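Local coordinates for aspartate semialdehyde dehydrogenase (Francisella tularensis subsp. tularensis, PDB 4WOJ) that catalyses reductive dephosphorylation of aspartyl-4-phosphate to aspartate semialdehyde, probably with NADPH as hydride donor, in the biosynthesis of lysine, methionine and threonine, at the interface of chains A and B. Sequence-based numbering; all coordinates share one arbitrary frame. Chains: chain A/B, Aspartate semialdehyde dehydrogenase.

The three contacts belong to one two-fold interface of the homodimer. Contacts 1 and 2, about 24 Å apart between the centres of their C-alpha atoms, use related segments with the chains exchanged: B:Pro230 and B:Trp231 in contact 1, and A:Pro230 and A:Trp231 in contact 2, meet helix 311-317 and the turn after it in the partner. Contact 3 lies about 9 Å from contact 2, sharing A:Leu228, and about 16 Å from contact 1. It pairs A:Tyr167 with B:Tyr167, as expected close to the symmetry axis. Its centre is about 7 Å from B:His276, the predicted proton acceptor, so dimerisation may help to shape the catalytic site.

Contact 1: the interface of chains A and B. Residues chain A 309, 314-315, 318-319, 333, 347; chain B 230-231, 266.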
loop_
_atom_site.group_PDB
_atom_site.type_symbol
_atom_site.label_atom_id
_atom_site.label_comp_id
_atom_site.label_asym_id
_atom_site.label_seq_id
_atom_site.Cartn_x
_atom_site.Cartn_y
_atom_site.Cartn_z
ATOM N N ASN A 309 13.003 -9.007 11.868
ATOM C CA ASN A 309 12.179 -7.868 12.197
ATOM C C ASN A 309 12.943 -6.720 12.828
ATOM O O ASN A 309 12.773 -6.415 14.006
ATOM C CB ASN A 309 11.054 -8.315 13.108
ATOM C CG ASN A 309 9.922 -7.312 13.191
ATOM O OD1 ASN A 309 9.773 -6.431 12.357
ATOM N ND2 ASN A 309 9.116 -7.445 14.209
ATOM N N THR A 314 14.863 -4.873 7.170
ATOM C CA THR A 314 13.554 -4.714 6.547
ATOM C C THR A 314 13.638 -3.753 5.366
ATOM O O THR A 314 13.164 -4.045 4.275
ATOM C CB THR A 314 12.531 -4.161 7.539
ATOM O OG1 THR A 314 12.349 -5.079 8.627
ATOM C CG2 THR A 314 11.232 -3.932 6.855
ATOM N N LEU A 315 14.244 -2.608 5.581
ATOM C CA LEU A 315 14.383 -1.646 4.471
ATOM C C LEU A 315 15.298 -2.156 3.368
ATOM O O LEU A 315 15.041 -1.927 2.200
ATOM C CB LEU A 315 14.797 -0.265 4.967
ATOM C CG LEU A 315 13.699 0.373 5.814
ATOM C CD1 LEU A 315 14.043 1.752 6.306
ATOM C CD2 LEU A 315 12.383 0.429 5.074
ATOM N N LEU A 318 13.171 -6.332 2.500
ATOM C CA LEU A 318 11.718 -6.621 2.407
ATOM C C LEU A 318 11.023 -5.602 1.523
ATOM O O LEU A 318 10.071 -4.965 1.938
ATOM C CB LEU A 318 11.068 -6.638 3.784
ATOM C CG LEU A 318 9.710 -7.324 3.901
ATOM C CD1 LEU A 318 9.755 -8.790 3.468
ATOM C CD2 LEU A 318 9.277 -7.237 5.347
ATOM N N THR A 319 11.515 -5.458 0.294
ATOM C CA THR A 319 11.025 -4.468 -0.614
ATOM C C THR A 319 11.033 -4.966 -2.049
ATOM O O THR A 319 11.797 -5.873 -2.381
ATOM C CB THR A 319 11.887 -3.180 -0.524
ATOM O OG1 THR A 319 13.131 -3.350 -1.232
ATOM C CG2 THR A 319 12.150 -2.824 0.930
ATOM N N ARG A 333 8.634 -8.627 9.142
ATOM C CA ARG A 333 7.765 -7.913 10.075
ATOM C C ARG A 333 6.860 -8.897 10.812
ATOM O O ARG A 333 5.737 -8.582 11.176
ATOM C CB ARG A 333 6.958 -6.847 9.346
ATOM C CG ARG A 333 7.827 -5.845 8.589
ATOM C CD ARG A 333 8.732 -5.041 9.500
ATOM N NE ARG A 333 8.132 -4.752 10.793
ATOM C CZ ARG A 333 7.265 -3.781 11.056
ATOM N NH1 ARG A 333 6.806 -2.970 10.114
ATOM N NH2 ARG A 333 6.828 -3.642 12.288
ATOM N N PHE A 347 4.573 -9.243 6.646
ATOM C CA PHE A 347 4.580 -8.507 5.350
ATOM C C PHE A 347 5.468 -9.305 4.403
ATOM O O PHE A 347 6.571 -9.648 4.768
ATOM C CB PHE A 347 5.185 -7.098 5.496
ATOM C CG PHE A 347 4.977 -6.168 4.302
ATOM C CD1 PHE A 347 3.795 -5.470 4.144
ATOM C CD2 PHE A 347 5.976 -5.950 3.372
ATOM C CE1 PHE A 347 3.620 -4.585 3.069
ATOM C CE2 PHE A 347 5.814 -5.041 2.306
ATOM C CZ PHE A 347 4.635 -4.343 2.168
ATOM N N PRO B 230 8.265 -0.896 4.260
ATOM C CA PRO B 230 7.415 -1.350 5.332
ATOM C C PRO B 230 8.056 -1.245 6.703
ATOM O O PRO B 230 7.940 -2.172 7.514
ATOM C CB PRO B 230 7.095 -2.803 4.938
ATOM C CG PRO B 230 8.313 -3.246 4.213
ATOM C CD PRO B 230 8.836 -2.010 3.501
ATOM N N TRP B 231 8.711 -0.109 6.946
ATOM C CA TRP B 231 9.191 0.286 8.270
ATOM C C TRP B 231 9.143 1.793 8.455
ATOM O O TRP B 231 9.817 2.524 7.744
ATOM C CB TRP B 231 10.604 -0.181 8.512
ATOM C CG TRP B 231 11.004 -0.082 9.957
ATOM C CD1 TRP B 231 11.378 1.047 10.637
ATOM C CD2 TRP B 231 11.083 -1.151 10.895
ATOM N NE1 TRP B 231 11.691 0.739 11.932
ATOM C CE2 TRP B 231 11.521 -0.609 12.117
ATOM C CE3 TRP B 231 10.876 -2.530 10.814
ATOM C CZ2 TRP B 231 11.731 -1.406 13.269
ATOM C CZ3 TRP B 231 11.079 -3.334 11.982
ATOM C CH2 TRP B 231 11.495 -2.759 13.176
ATOM N N ILE B 266 0.218 -3.015 9.950
ATOM C CA ILE B 266 1.494 -2.555 9.524
ATOM C C ILE B 266 1.445 -1.176 8.864
ATOM O O ILE B 266 0.536 -0.874 8.080
ATOM C CB ILE B 266 2.086 -3.538 8.546
ATOM C CG1 ILE B 266 3.601 -3.287 8.422
ATOM C CG2 ILE B 266 1.354 -3.418 7.201
ATOM C CD1 ILE B 266 4.251 -4.014 7.278
#
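B:Pro230 and B:Trp231 press into chain A between helix 311-317 and the strands that carry A:Arg333 and A:Phe347. The proline ring crosses A:Phe347 at about a right angle and sets CB over one face of the phenyl, 3.8 Å from its centroid and displaced toward the rim. B:Pro230 CG lies 3.6 Å from A:Phe347 CE2. The backbone carbonyl of B:Pro230 receives a hydrogen bond from the guanidinium: A:Arg333 NH1 lies 2.9 Å from B:Pro230 O, tilted 32° from the carbonyl plane. The arginine chain is bent at chi2 (-63°), which sets A:Arg333 CD 3.6 Å from B:Trp231 CE3, and again at chi3, which turns NE toward A:Asn309. B:Trp231 CE3 stands over the rim of one guanidinium face, with the planes 55° apart. A bond within chain A probably helps to fix the group's rotation, as A:Arg333 NE donates to the side-chain oxygen A:Asn309 OD1 at 2.8 Å, nearly within the guanidinium plane. The same A:Asn309 OD1 meets B:Trp231 CZ3 at 3.4 Å. On the helix side, A:Thr314 OG1 and CB meet the indole at CE3, and A:Leu315 CD2 meets the side-chain CB of B:Trp231. B:Ile266 adds an aliphatic tip, its CD1 3.5 Å from A:Phe347 CD1.

Contact 2: the interface of chains A and B. Residues chain A 221-222, 228-231; chain B 314-315, 318-319.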
loop_
_atom_site.group_PDB
_atom_site.type_symbol
_atom_site.label_atom_id
_atom_site.label_comp_id
_atom_site.label_asym_id
_atom_site.label_seq_id
_atom_site.Cartn_x
_atom_site.Cartn_y
_atom_site.Cartn_z
ATOM N N VAL A 221 -6.313 3.936 -16.335
ATOM C CA VAL A 221 -7.590 4.644 -16.142
ATOM C C VAL A 221 -7.401 6.029 -15.490
ATOM O O VAL A 221 -8.051 6.989 -15.890
ATOM C CB VAL A 221 -8.597 3.789 -15.362
ATOM C CG1 VAL A 221 -9.942 4.497 -15.255
ATOM C CG2 VAL A 221 -8.768 2.443 -16.054
ATOM N N GLN A 222 -6.587 6.090 -14.437
ATOM C CA GLN A 222 -6.151 7.351 -13.835
ATOM C C GLN A 222 -4.652 7.285 -13.713
ATOM O O GLN A 222 -4.048 6.257 -13.871
ATOM C CB GLN A 222 -6.734 7.562 -12.422
ATOM C CG GLN A 222 -8.248 7.352 -12.264
ATOM C CD GLN A 222 -9.137 8.510 -12.737
ATOM O OE1 GLN A 222 -8.679 9.611 -13.060
ATOM N NE2 GLN A 222 -10.434 8.261 -12.716
ATOM N N LEU A 228 -2.317 5.860 -5.802
ATOM C CA LEU A 228 -2.730 4.523 -5.419
ATOM C C LEU A 228 -4.038 4.268 -6.106
ATOM O O LEU A 228 -4.859 5.153 -6.123
ATOM C CB LEU A 228 -3.031 4.502 -3.890
ATOM C CG LEU A 228 -1.981 3.997 -2.933
ATOM C CD1 LEU A 228 -0.690 4.779 -3.133
ATOM C CD2 LEU A 228 -2.440 4.108 -1.486
ATOM N N LEU A 229 -4.304 3.029 -6.521
ATOM C CA LEU A 229 -5.621 2.662 -7.047
ATOM C C LEU A 229 -6.258 1.437 -6.372
ATOM O O LEU A 229 -5.907 0.268 -6.674
ATOM C CB LEU A 229 -5.533 2.420 -8.536
ATOM C CG LEU A 229 -4.802 3.492 -9.367
ATOM C CD1 LEU A 229 -4.644 2.990 -10.811
ATOM C CD2 LEU A 229 -5.518 4.837 -9.358
ATOM N N PRO A 230 -7.234 1.683 -5.489
ATOM C CA PRO A 230 -7.778 0.583 -4.717
ATOM C C PRO A 230 -8.945 -0.124 -5.412
ATOM O O PRO A 230 -9.966 -0.431 -4.767
ATOM C CB PRO A 230 -8.206 1.250 -3.408
ATOM C CG PRO A 230 -8.594 2.624 -3.837
ATOM C CD PRO A 230 -7.657 2.990 -4.969
ATOM N N TRP A 231 -8.768 -0.374 -6.710
ATOM C CA TRP A 231 -9.677 -1.224 -7.480
ATOM C C TRP A 231 -8.922 -1.985 -8.557
ATOM O O TRP A 231 -8.355 -1.378 -9.459
ATOM C CB TRP A 231 -10.772 -0.409 -8.154
ATOM C CG TRP A 231 -11.891 -1.278 -8.702
ATOM C CD1 TRP A 231 -11.878 -2.018 -9.845
ATOM C CD2 TRP A 231 -13.177 -1.460 -8.133
ATOM N NE1 TRP A 231 -13.081 -2.662 -10.020
ATOM C CE2 TRP A 231 -13.902 -2.305 -8.991
ATOM C CE3 TRP A 231 -13.802 -0.969 -6.984
ATOM C CZ2 TRP A 231 -15.192 -2.701 -8.712
ATOM C CZ3 TRP A 231 -15.087 -1.335 -6.731
ATOM C CH2 TRP A 231 -15.772 -2.200 -7.583
ATOM N N THR B 314 -14.421 4.797 -7.520
ATOM C CA THR B 314 -13.331 4.435 -6.648
ATOM C C THR B 314 -12.055 4.977 -7.194
ATOM O O THR B 314 -11.269 5.615 -6.473
ATOM C CB THR B 314 -13.186 2.919 -6.492
ATOM O OG1 THR B 314 -14.350 2.411 -5.859
ATOM C CG2 THR B 314 -11.983 2.601 -5.659
ATOM N N LEU B 315 -11.819 4.708 -8.463
ATOM C CA LEU B 315 -10.574 5.202 -9.081
ATOM C C LEU B 315 -10.562 6.708 -9.160
ATOM O O LEU B 315 -9.523 7.321 -9.012
ATOM C CB LEU B 315 -10.306 4.561 -10.438
ATOM C CG LEU B 315 -10.076 3.038 -10.382
ATOM C CD1 LEU B 315 -9.689 2.513 -11.750
ATOM C CD2 LEU B 315 -9.029 2.601 -9.366
ATOM N N LEU B 318 -11.435 7.782 -4.547
ATOM C CA LEU B 318 -10.812 7.140 -3.339
ATOM C C LEU B 318 -9.294 7.043 -3.459
ATOM O O LEU B 318 -8.747 5.970 -3.378
ATOM C CB LEU B 318 -11.408 5.767 -3.086
ATOM C CG LEU B 318 -11.222 5.171 -1.695
ATOM C CD1 LEU B 318 -11.814 6.062 -0.618
ATOM C CD2 LEU B 318 -11.922 3.834 -1.667
ATOM N N THR B 319 -8.636 8.171 -3.746
ATOM C CA THR B 319 -7.246 8.172 -4.081
ATOM C C THR B 319 -6.555 9.434 -3.603
ATOM O O THR B 319 -7.207 10.446 -3.359
ATOM C CB THR B 319 -7.018 8.077 -5.603
ATOM O OG1 THR B 319 -7.249 9.360 -6.219
ATOM C CG2 THR B 319 -7.899 7.025 -6.220
#
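B:Leu315, near the end of helix 311-317, inserts its isobutyl group among A:Val221, A:Gln222, A:Leu229 and A:Trp231, and buries far more surface here than any other residue of the patch. Its chi1 (-64°) places CG anti to the carbonyl carbon, and chi2 (-175°) sends CD1 and CD2 to different neighbours. CD2 turns to the segment around A:Pro230, lying 3.6 Å from A:Leu229 CB; the two leucine side chains cross at about a right angle. The same methyl meets the CB of A:Trp231 at 3.7 Å, and so packs against the root of the indole rather than its face. CD1 takes the other direction, touching A:Val221 CB at 4.0 Å, again with the side chains nearly perpendicular. A:Gln222 crosses the leucine obliquely: its CG, anti to the carbonyl carbon (chi1 -49°), lies 3.5 Å from B:Leu315 O and also meets CB, while the bend at chi2 turns the amide. At the preceding helix residue, B:Thr314 and A:Pro230 slide past each other in opposite directions, the threonine methyl CG2 lying 3.8 Å from A:Pro230 CG. A:Trp231 crosses that threonine at about a right angle, with B:Thr314 OG1 3.6 Å from A:Trp231 CE3, a contact and not a bond. The patch is held by apolar packing, since polar atoms of the two chains do not come within bonding reach. Two residues before the proline, A:Leu228 contributes its backbone carbonyl: A:Leu228 O sits 3.6 Å from the methyl B:Thr319 CG2.

Contact 3: the interface of chains A and B. Residues chain A 167, 228, 268, 270; chain B 166-167, 270, 272, 277, 320, 347.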
loop_
_atom_site.group_PDB
_atom_site.type_symbol
_atom_site.label_atom_id
_atom_site.label_comp_id
_atom_site.label_asym_id
_atom_site.label_seq_id
_atom_site.Cartn_x
_atom_site.Cartn_y
_atom_site.Cartn_z
ATOM N N TYR A 167 -0.301 -4.430 -2.248
ATOM C CA TYR A 167 0.370 -3.269 -2.762
ATOM C C TYR A 167 0.918 -3.844 -4.067
ATOM O O TYR A 167 2.047 -4.363 -4.112
ATOM C CB TYR A 167 1.539 -2.871 -1.852
ATOM C CG TYR A 167 1.229 -2.484 -0.399
ATOM C CD1 TYR A 167 0.733 -3.407 0.520
ATOM C CD2 TYR A 167 1.471 -1.193 0.045
ATOM C CE1 TYR A 167 0.454 -3.031 1.843
ATOM C CE2 TYR A 167 1.194 -0.808 1.346
ATOM C CZ TYR A 167 0.687 -1.726 2.252
ATOM O OH TYR A 167 0.428 -1.286 3.563
ATOM N N LEU A 228 -2.317 5.860 -5.802
ATOM C CA LEU A 228 -2.730 4.523 -5.419
ATOM C C LEU A 228 -4.038 4.268 -6.106
ATOM O O LEU A 228 -4.859 5.153 -6.123
ATOM C CB LEU A 228 -3.031 4.502 -3.890
ATOM C CG LEU A 228 -1.981 3.997 -2.933
ATOM C CD1 LEU A 228 -0.690 4.779 -3.133
ATOM C CD2 LEU A 228 -2.440 4.108 -1.486
ATOM N N VAL A 268 -4.872 -3.402 -4.108
ATOM C CA VAL A 268 -4.573 -2.024 -4.398
ATOM C C VAL A 268 -3.403 -1.989 -5.344
ATOM O O VAL A 268 -2.380 -2.639 -5.113
ATOM C CB VAL A 268 -4.199 -1.220 -3.131
ATOM C CG1 VAL A 268 -4.067 0.266 -3.441
ATOM C CG2 VAL A 268 -5.225 -1.428 -2.016
ATOM N N VAL A 270 -0.350 -0.074 -6.814
ATOM C CA VAL A 270 0.627 0.971 -6.410
ATOM C C VAL A 270 1.690 1.161 -7.506
ATOM O O VAL A 270 1.793 0.350 -8.410
ATOM C CB VAL A 270 1.322 0.623 -5.064
ATOM C CG1 VAL A 270 0.308 0.538 -3.941
ATOM C CG2 VAL A 270 2.155 -0.658 -5.197
ATOM N N THR B 166 -1.356 0.572 6.159
ATOM C CA THR B 166 -1.281 1.901 5.674
ATOM C C THR B 166 -0.361 1.997 4.480
ATOM O O THR B 166 0.463 1.118 4.221
ATOM C CB THR B 166 -0.788 2.895 6.712
ATOM O OG1 THR B 166 0.633 2.805 6.813
ATOM C CG2 THR B 166 -1.439 2.635 8.067
ATOM N N TYR B 167 -0.606 3.054 3.735
ATOM C CA TYR B 167 0.032 3.348 2.473
ATOM C C TYR B 167 0.296 4.807 2.674
ATOM O O TYR B 167 -0.522 5.641 2.341
ATOM C CB TYR B 167 -0.934 3.152 1.318
ATOM C CG TYR B 167 -1.525 1.736 1.072
ATOM C CD1 TYR B 167 -2.430 1.143 1.940
ATOM C CD2 TYR B 167 -1.212 1.047 -0.094
ATOM C CE1 TYR B 167 -2.964 -0.137 1.680
ATOM C CE2 TYR B 167 -1.735 -0.211 -0.373
ATOM C CZ TYR B 167 -2.613 -0.804 0.523
ATOM O OH TYR B 167 -3.079 -2.064 0.197
ATOM N N VAL B 270 4.915 4.707 1.110
ATOM C CA VAL B 270 4.702 4.548 -0.364
ATOM C C VAL B 270 4.986 5.864 -1.081
ATOM O O VAL B 270 5.097 6.889 -0.406
ATOM C CB VAL B 270 3.278 4.079 -0.739
ATOM C CG1 VAL B 270 2.972 2.711 -0.118
ATOM C CG2 VAL B 270 2.234 5.125 -0.348
ATOM N N SER B 272 3.625 8.317 -2.405
ATOM C CA SER B 272 2.621 9.351 -2.454
ATOM C C SER B 272 3.200 10.597 -1.814
ATOM O O SER B 272 4.142 10.533 -1.056
ATOM C CB SER B 272 1.379 8.921 -1.667
ATOM O OG SER B 272 0.694 7.912 -2.350
ATOM N N SER B 277 -3.287 6.701 2.881
ATOM C CA SER B 277 -4.336 5.781 2.612
ATOM C C SER B 277 -4.251 4.600 3.592
ATOM O O SER B 277 -3.207 4.312 4.170
ATOM C CB SER B 277 -4.318 5.293 1.179
ATOM O OG SER B 277 -4.159 6.352 0.276
ATOM N N PRO B 320 -5.226 9.363 -3.439
ATOM C CA PRO B 320 -4.415 10.482 -3.022
ATOM C C PRO B 320 -4.522 11.661 -3.986
ATOM O O PRO B 320 -4.574 12.829 -3.559
ATOM C CB PRO B 320 -2.998 9.903 -3.069
ATOM C CG PRO B 320 -3.155 8.457 -2.805
ATOM C CD PRO B 320 -4.519 8.075 -3.265
ATOM N N PHE B 347 -11.674 1.025 2.746
ATOM C CA PHE B 347 -10.420 1.706 2.392
ATOM C C PHE B 347 -10.663 3.195 2.510
ATOM O O PHE B 347 -11.634 3.680 1.991
ATOM C CB PHE B 347 -10.013 1.393 0.942
ATOM C CG PHE B 347 -8.603 1.775 0.585
ATOM C CD1 PHE B 347 -7.547 0.955 0.883
ATOM C CD2 PHE B 347 -8.335 2.955 -0.146
ATOM C CE1 PHE B 347 -6.254 1.305 0.524
ATOM C CE2 PHE B 347 -7.054 3.307 -0.509
ATOM C CZ PHE B 347 -6.000 2.481 -0.169
#
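A:Tyr167 and B:Tyr167 each end strand 161-167 with phi in the usual strand range but psi of only 84° in chain A and 81° in chain B, bending away from full extension, and both strand ends deliver their side chains to the same place between the subunits. With CG anti to the carbonyl carbon in both copies, the phenol rings lie face against face, their centroids 4.0 Å apart and their planes 18° from parallel. The stack is offset, each ring placing its CE2 over the face of the other, displaced toward the rim; A:Tyr167 CE2 and B:Tyr167 CD2 are 3.4 Å apart. The phenol hydroxyl of A:Tyr167 donates a short hydrogen bond to the backbone carbonyl of B:Thr166, with OH 2.5 Å from O; it approaches from above the carbonyl plane, while that oxygen lies at the edge of the phenol ring. Two aliphatic residues of chain A pack on the face of B:Tyr167 away from the stack, at its two ends. A:Val268 meets the hydroxyl end tip to tip, its CG2 lying 3.7 Å from B:Tyr167 CZ and 3.9 Å from the ring carbon CE1 of B:Phe347. A:Leu228, which hides more surface than any other residue here, crosses the base of the tyrosine at a slant, its CD2 3.3 Å from B:Tyr167 CB. Its CB rests 3.9 Å from B:Pro320 CD, and its two methyls diverge: CD1 points to B:Val270 and the hydroxyl of B:Ser272, whereas CD2 packs 3.5 Å from B:Ser277 CB.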